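Long-range contact in immunoreactive 84kD antigen PG93 (Porphyromonas gingivalis, PDB 5M11), which is a bacterial surface component essential to the type-IX secretion system and binds calcium and zinc ions: residues K425-T438 / S469-V483. Sequence-based numbering, arbitrary orientation.
Sequences KAIAFDNKGNLWGT and SFGNMIILPNGDKWV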
loop_
_atom_site.group_PDB
_atom_site.type_symbol
_atom_site.label_atom_id
_atom_site.label_comp_id
_atom_site.label_asym_id
_atom_site.label_seq_id
_atom_site.Cartn_x
_atom_site.Cartn_y
_atom_site.Cartn_z
ATOM N N LYS A 425 10.552 18.139 10.308
ATOM C CA LYS A 425 9.203 17.557 10.383
ATOM C C LYS A 425 8.212 18.623 10.914
ATOM O O LYS A 425 8.669 19.677 11.339
ATOM C CB LYS A 425 9.164 16.268 11.240
ATOM C CG LYS A 425 7.902 15.470 10.962
ATOM C CD LYS A 425 7.712 14.174 11.705
ATOM C CE LYS A 425 6.438 13.580 11.126
ATOM N NZ LYS A 425 6.100 12.248 11.678
ATOM N N ALA A 426 6.870 18.362 10.879
ATOM C CA ALA A 426 5.774 19.246 11.337
ATOM C C ALA A 426 5.774 20.638 10.632
ATOM O O ALA A 426 5.733 21.677 11.308
ATOM C CB ALA A 426 5.817 19.412 12.853
ATOM N N ILE A 427 5.771 20.648 9.269
ATOM C CA ILE A 427 5.777 21.890 8.462
ATOM C C ILE A 427 4.370 22.268 7.979
ATOM O O ILE A 427 3.665 21.432 7.398
ATOM C CB ILE A 427 6.771 21.877 7.261
ATOM C CG1 ILE A 427 6.624 20.605 6.373
ATOM C CG2 ILE A 427 8.193 22.078 7.758
ATOM C CD1 ILE A 427 7.256 20.687 4.943
ATOM N N ALA A 428 3.989 23.552 8.173
ATOM C CA ALA A 428 2.698 24.076 7.725
ATOM C C ALA A 428 2.818 25.552 7.334
ATOM O O ALA A 428 3.830 26.188 7.632
ATOM C CB ALA A 428 1.654 23.894 8.816
ATOM N N PHE A 429 1.793 26.084 6.636
ATOM C CA PHE A 429 1.702 27.495 6.216
ATOM C C PHE A 429 0.639 28.240 7.036
ATOM O O PHE A 429 -0.405 27.658 7.369
ATOM C CB PHE A 429 1.349 27.615 4.713
ATOM C CG PHE A 429 2.491 27.521 3.729
ATOM C CD1 PHE A 429 3.236 28.643 3.395
ATOM C CD2 PHE A 429 2.786 26.321 3.092
ATOM C CE1 PHE A 429 4.274 28.559 2.457
ATOM C CE2 PHE A 429 3.827 26.237 2.150
ATOM C CZ PHE A 429 4.561 27.353 1.840
ATOM N N ASP A 430 0.862 29.533 7.316
ATOM C CA ASP A 430 -0.156 30.298 8.045
ATOM C C ASP A 430 -1.093 31.010 7.052
ATOM O O ASP A 430 -0.871 30.956 5.836
ATOM C CB ASP A 430 0.456 31.268 9.079
ATOM C CG ASP A 430 1.375 32.348 8.553
ATOM O OD1 ASP A 430 1.274 32.686 7.355
ATOM O OD2 ASP A 430 2.135 32.923 9.362
ATOM N N ASN A 431 -2.153 31.659 7.575
ATOM C CA ASN A 431 -3.133 32.386 6.755
ATOM C C ASN A 431 -2.462 33.581 6.033
ATOM O O ASN A 431 -3.010 34.073 5.040
ATOM C CB ASN A 431 -4.302 32.866 7.624
ATOM C CG ASN A 431 -3.950 34.035 8.521
ATOM O OD1 ASN A 431 -3.001 33.985 9.321
ATOM N ND2 ASN A 431 -4.680 35.131 8.368
ATOM N N LYS A 432 -1.284 34.041 6.544
ATOM C CA LYS A 432 -0.525 35.156 5.985
ATOM C C LYS A 432 0.514 34.708 4.908
ATOM O O LYS A 432 1.177 35.559 4.309
ATOM C CB LYS A 432 0.147 35.940 7.108
ATOM C CG LYS A 432 -0.723 37.092 7.590
ATOM C CD LYS A 432 -0.462 37.458 9.047
ATOM C CE LYS A 432 -1.313 36.672 10.026
ATOM N NZ LYS A 432 -2.761 36.988 9.896
ATOM N N GLY A 433 0.599 33.403 4.638
ATOM C CA GLY A 433 1.482 32.854 3.609
ATOM C C GLY A 433 2.899 32.503 4.019
ATOM O O GLY A 433 3.744 32.254 3.150
ATOM N N ASN A 434 3.163 32.445 5.336
ATOM C CA ASN A 434 4.466 32.106 5.899
ATOM C C ASN A 434 4.580 30.619 6.175
ATOM O O ASN A 434 3.580 29.970 6.456
ATOM C CB ASN A 434 4.711 32.876 7.195
ATOM C CG ASN A 434 4.752 34.359 7.016
ATOM O OD1 ASN A 434 5.473 34.887 6.156
ATOM N ND2 ASN A 434 3.982 35.054 7.838
ATOM N N LEU A 435 5.803 30.090 6.149
ATOM C CA LEU A 435 6.027 28.692 6.424
ATOM C C LEU A 435 6.540 28.502 7.835
ATOM O O LEU A 435 7.666 28.877 8.145
ATOM C CB LEU A 435 7.003 28.073 5.409
ATOM C CG LEU A 435 7.372 26.598 5.657
ATOM C CD1 LEU A 435 6.247 25.658 5.227
ATOM C CD2 LEU A 435 8.660 26.242 4.965
ATOM N N TRP A 436 5.716 27.908 8.684
ATOM C CA TRP A 436 6.079 27.531 10.043
ATOM C C TRP A 436 6.486 26.057 10.039
ATOM O O TRP A 436 5.917 25.243 9.293
ATOM C CB TRP A 436 4.913 27.782 10.992
ATOM C CG TRP A 436 4.638 29.231 11.150
ATOM C CD1 TRP A 436 3.859 30.009 10.347
ATOM C CD2 TRP A 436 5.235 30.112 12.112
ATOM N NE1 TRP A 436 3.910 31.320 10.767
ATOM C CE2 TRP A 436 4.721 31.405 11.870
ATOM C CE3 TRP A 436 6.134 29.927 13.177
ATOM C CZ2 TRP A 436 5.087 32.507 12.637
ATOM C CZ3 TRP A 436 6.492 31.020 13.944
ATOM C CH2 TRP A 436 5.985 32.293 13.662
ATOM N N GLY A 437 7.466 25.724 10.845
ATOM C CA GLY A 437 7.931 24.356 10.913
ATOM C C GLY A 437 8.813 24.130 12.105
ATOM O O GLY A 437 9.255 25.079 12.757
ATOM N N THR A 438 9.073 22.858 12.389
ATOM C CA THR A 438 9.902 22.449 13.509
ATOM C C THR A 438 11.091 21.612 12.994
ATOM O O THR A 438 11.047 21.078 11.882
ATOM C CB THR A 438 9.054 21.715 14.569
ATOM O OG1 THR A 438 8.832 20.364 14.154
ATOM C CG2 THR A 438 7.728 22.432 14.888
ATOM N N SER A 469 12.123 14.628 18.318
ATOM C CA SER A 469 11.244 14.827 17.173
ATOM C C SER A 469 9.830 15.210 17.545
ATOM O O SER A 469 9.235 14.643 18.469
ATOM C CB SER A 469 11.190 13.562 16.324
ATOM O OG SER A 469 10.254 13.677 15.267
ATOM N N PHE A 470 9.297 16.171 16.778
ATOM C CA PHE A 470 7.920 16.632 16.827
ATOM C C PHE A 470 7.142 15.810 15.808
ATOM O O PHE A 470 7.750 15.074 15.023
ATOM C CB PHE A 470 7.825 18.138 16.513
ATOM C CG PHE A 470 8.166 19.104 17.625
ATOM C CD1 PHE A 470 7.222 19.444 18.587
ATOM C CD2 PHE A 470 9.401 19.744 17.658
ATOM C CE1 PHE A 470 7.521 20.386 19.583
ATOM C CE2 PHE A 470 9.714 20.656 18.673
ATOM C CZ PHE A 470 8.772 20.977 19.625
ATOM N N GLY A 471 5.822 15.945 15.806
ATOM C CA GLY A 471 4.957 15.215 14.892
ATOM C C GLY A 471 4.487 16.055 13.736
ATOM O O GLY A 471 5.192 16.203 12.740
ATOM N N ASN A 472 3.284 16.599 13.860
ATOM C CA ASN A 472 2.663 17.408 12.812
ATOM C C ASN A 472 2.103 18.718 13.393
ATOM O O ASN A 472 1.807 18.797 14.586
ATOM C CB ASN A 472 1.576 16.605 12.093
ATOM C CG ASN A 472 2.036 15.262 11.579
ATOM O OD1 ASN A 472 1.789 14.212 12.201
ATOM N ND2 ASN A 472 2.736 15.272 10.453
ATOM N N MET A 473 1.972 19.745 12.554
ATOM C CA MET A 473 1.501 21.034 13.045
ATOM C C MET A 473 0.107 21.383 12.535
ATOM O O MET A 473 -0.173 21.251 11.340
ATOM C CB MET A 473 2.498 22.142 12.644
ATOM C CG MET A 473 2.188 23.520 13.216
ATOM S SD MET A 473 3.378 24.765 12.645
ATOM C CE MET A 473 4.865 24.205 13.464
ATOM N N ILE A 474 -0.764 21.848 13.439
ATOM C CA ILE A 474 -2.055 22.360 13.013
ATOM C C ILE A 474 -2.100 23.800 13.488
ATOM O O ILE A 474 -1.621 24.085 14.586
ATOM C CB ILE A 474 -3.313 21.524 13.361
ATOM C CG1 ILE A 474 -3.654 21.526 14.849
ATOM C CG2 ILE A 474 -3.179 20.109 12.821
ATOM C CD1 ILE A 474 -5.028 21.092 15.100
ATOM N N ILE A 475 -2.537 24.715 12.613
ATOM C CA ILE A 475 -2.614 26.148 12.903
ATOM C C ILE A 475 -4.110 26.531 12.933
ATOM O O ILE A 475 -4.759 26.562 11.888
ATOM C CB ILE A 475 -1.772 26.990 11.875
ATOM C CG1 ILE A 475 -0.295 26.570 11.842
ATOM C CG2 ILE A 475 -1.913 28.495 12.090
ATOM C CD1 ILE A 475 0.525 27.120 10.617
ATOM N N LEU A 476 -4.652 26.791 14.131
ATOM C CA LEU A 476 -6.049 27.184 14.330
ATOM C C LEU A 476 -6.325 28.582 13.743
ATOM O O LEU A 476 -5.372 29.376 13.651
ATOM C CB LEU A 476 -6.408 27.158 15.829
ATOM C CG LEU A 476 -7.215 25.947 16.256
ATOM C CD1 LEU A 476 -6.327 24.847 16.747
ATOM C CD2 LEU A 476 -8.206 26.300 17.305
ATOM N N PRO A 477 -7.612 28.910 13.370
ATOM C CA PRO A 477 -7.918 30.232 12.789
ATOM C C PRO A 477 -7.429 31.444 13.595
ATOM O O PRO A 477 -7.034 32.432 12.979
ATOM C CB PRO A 477 -9.444 30.217 12.707
ATOM C CG PRO A 477 -9.767 28.809 12.453
ATOM C CD PRO A 477 -8.830 28.068 13.371
ATOM N N ASN A 478 -7.394 31.358 14.934
ATOM C CA ASN A 478 -6.908 32.448 15.795
ATOM C C ASN A 478 -5.354 32.579 15.799
ATOM O O ASN A 478 -4.808 33.458 16.473
ATOM C CB ASN A 478 -7.414 32.248 17.227
ATOM C CG ASN A 478 -6.868 31.023 17.913
ATOM O OD1 ASN A 478 -6.525 30.015 17.290
ATOM N ND2 ASN A 478 -6.817 31.073 19.216
ATOM N N GLY A 479 -4.667 31.694 15.078
ATOM C CA GLY A 479 -3.210 31.728 14.974
ATOM C C GLY A 479 -2.430 30.786 15.866
ATOM O O GLY A 479 -1.214 30.657 15.697
ATOM N N ASP A 480 -3.111 30.134 16.832
ATOM C CA ASP A 480 -2.497 29.159 17.738
ATOM C C ASP A 480 -1.903 28.007 16.932
ATOM O O ASP A 480 -2.489 27.595 15.923
ATOM C CB ASP A 480 -3.539 28.619 18.739
ATOM C CG ASP A 480 -3.958 29.574 19.834
ATOM O OD1 ASP A 480 -3.842 30.807 19.630
ATOM O OD2 ASP A 480 -4.440 29.092 20.882
ATOM N N LYS A 481 -0.737 27.506 17.352
ATOM C CA LYS A 481 -0.080 26.412 16.643
ATOM C C LYS A 481 0.048 25.243 17.576
ATOM O O LYS A 481 0.587 25.396 18.672
ATOM C CB LYS A 481 1.287 26.851 16.082
ATOM C CG LYS A 481 1.163 27.914 14.996
ATOM C CD LYS A 481 2.329 28.873 14.981
ATOM C CE LYS A 481 2.136 29.983 13.971
ATOM N NZ LYS A 481 1.379 31.130 14.535
ATOM N N TRP A 482 -0.509 24.088 17.175
ATOM C CA TRP A 482 -0.459 22.841 17.950
ATOM C C TRP A 482 0.527 21.923 17.302
ATOM O O TRP A 482 0.438 21.690 16.093
ATOM C CB TRP A 482 -1.844 22.155 18.060
ATOM C CG TRP A 482 -2.899 22.933 18.806
ATOM C CD1 TRP A 482 -3.220 24.245 18.637
ATOM C CD2 TRP A 482 -3.846 22.410 19.757
ATOM N NE1 TRP A 482 -4.244 24.596 19.489
ATOM C CE2 TRP A 482 -4.671 23.483 20.159
ATOM C CE3 TRP A 482 -4.059 21.144 20.330
ATOM C CZ2 TRP A 482 -5.687 23.335 21.105
ATOM C CZ3 TRP A 482 -5.067 20.997 21.262
ATOM C CH2 TRP A 482 -5.864 22.086 21.651
ATOM N N VAL A 483 1.509 21.448 18.074
ATOM C CA VAL A 483 2.511 20.497 17.576
ATOM C C VAL A 483 2.572 19.321 18.553
ATOM O O VAL A 483 2.795 19.561 19.732
ATOM C CB VAL A 483 3.936 21.097 17.319
ATOM C CG1 VAL A 483 4.700 20.253 16.313
ATOM C CG2 VAL A 483 3.884 22.538 16.828
#
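K481 lies over one face of the W436 indole: its CE is 3.6 Å from the centroid of the five-membered ring and 12° off the normal, a CH-pi contact, and NZ makes a cation-pi contact with the six-membered ring. M473 sits beside this pair, its CG anti to the backbone N (chi1 -174°) and the chain extended through SD, which lies 3.8 Å from W436 CB; a bend at the last torsion leaves CE 3.7 Å from T438 CG2. Around that sulfur pack A428 and I475, whose CD1 is 3.9 Å from A428 CB, while V483 CG1 meets A426 CB at 3.7 Å. T438 crosses F470 at about a right angle, with CG2 above one ring face, offset toward the rim.

The second shell fixes the indole: W436 NE1 donates to D430 OD2 (2.8 Å), which also accepts from N434 ND2. K481 NZ is held by the G479 carbonyl and a salt bridge to D502, a calcium ligand.

No hydrogen bond joins the segments. Strands 427-429 and 469-475 run nearly parallel (11°), their axes 6.4 Å apart, yet each pairs within its own four-stranded antiparallel sheet. Two successive sheets meeting face to face mainly through side chains is the packing of neighbouring beta-propeller blades.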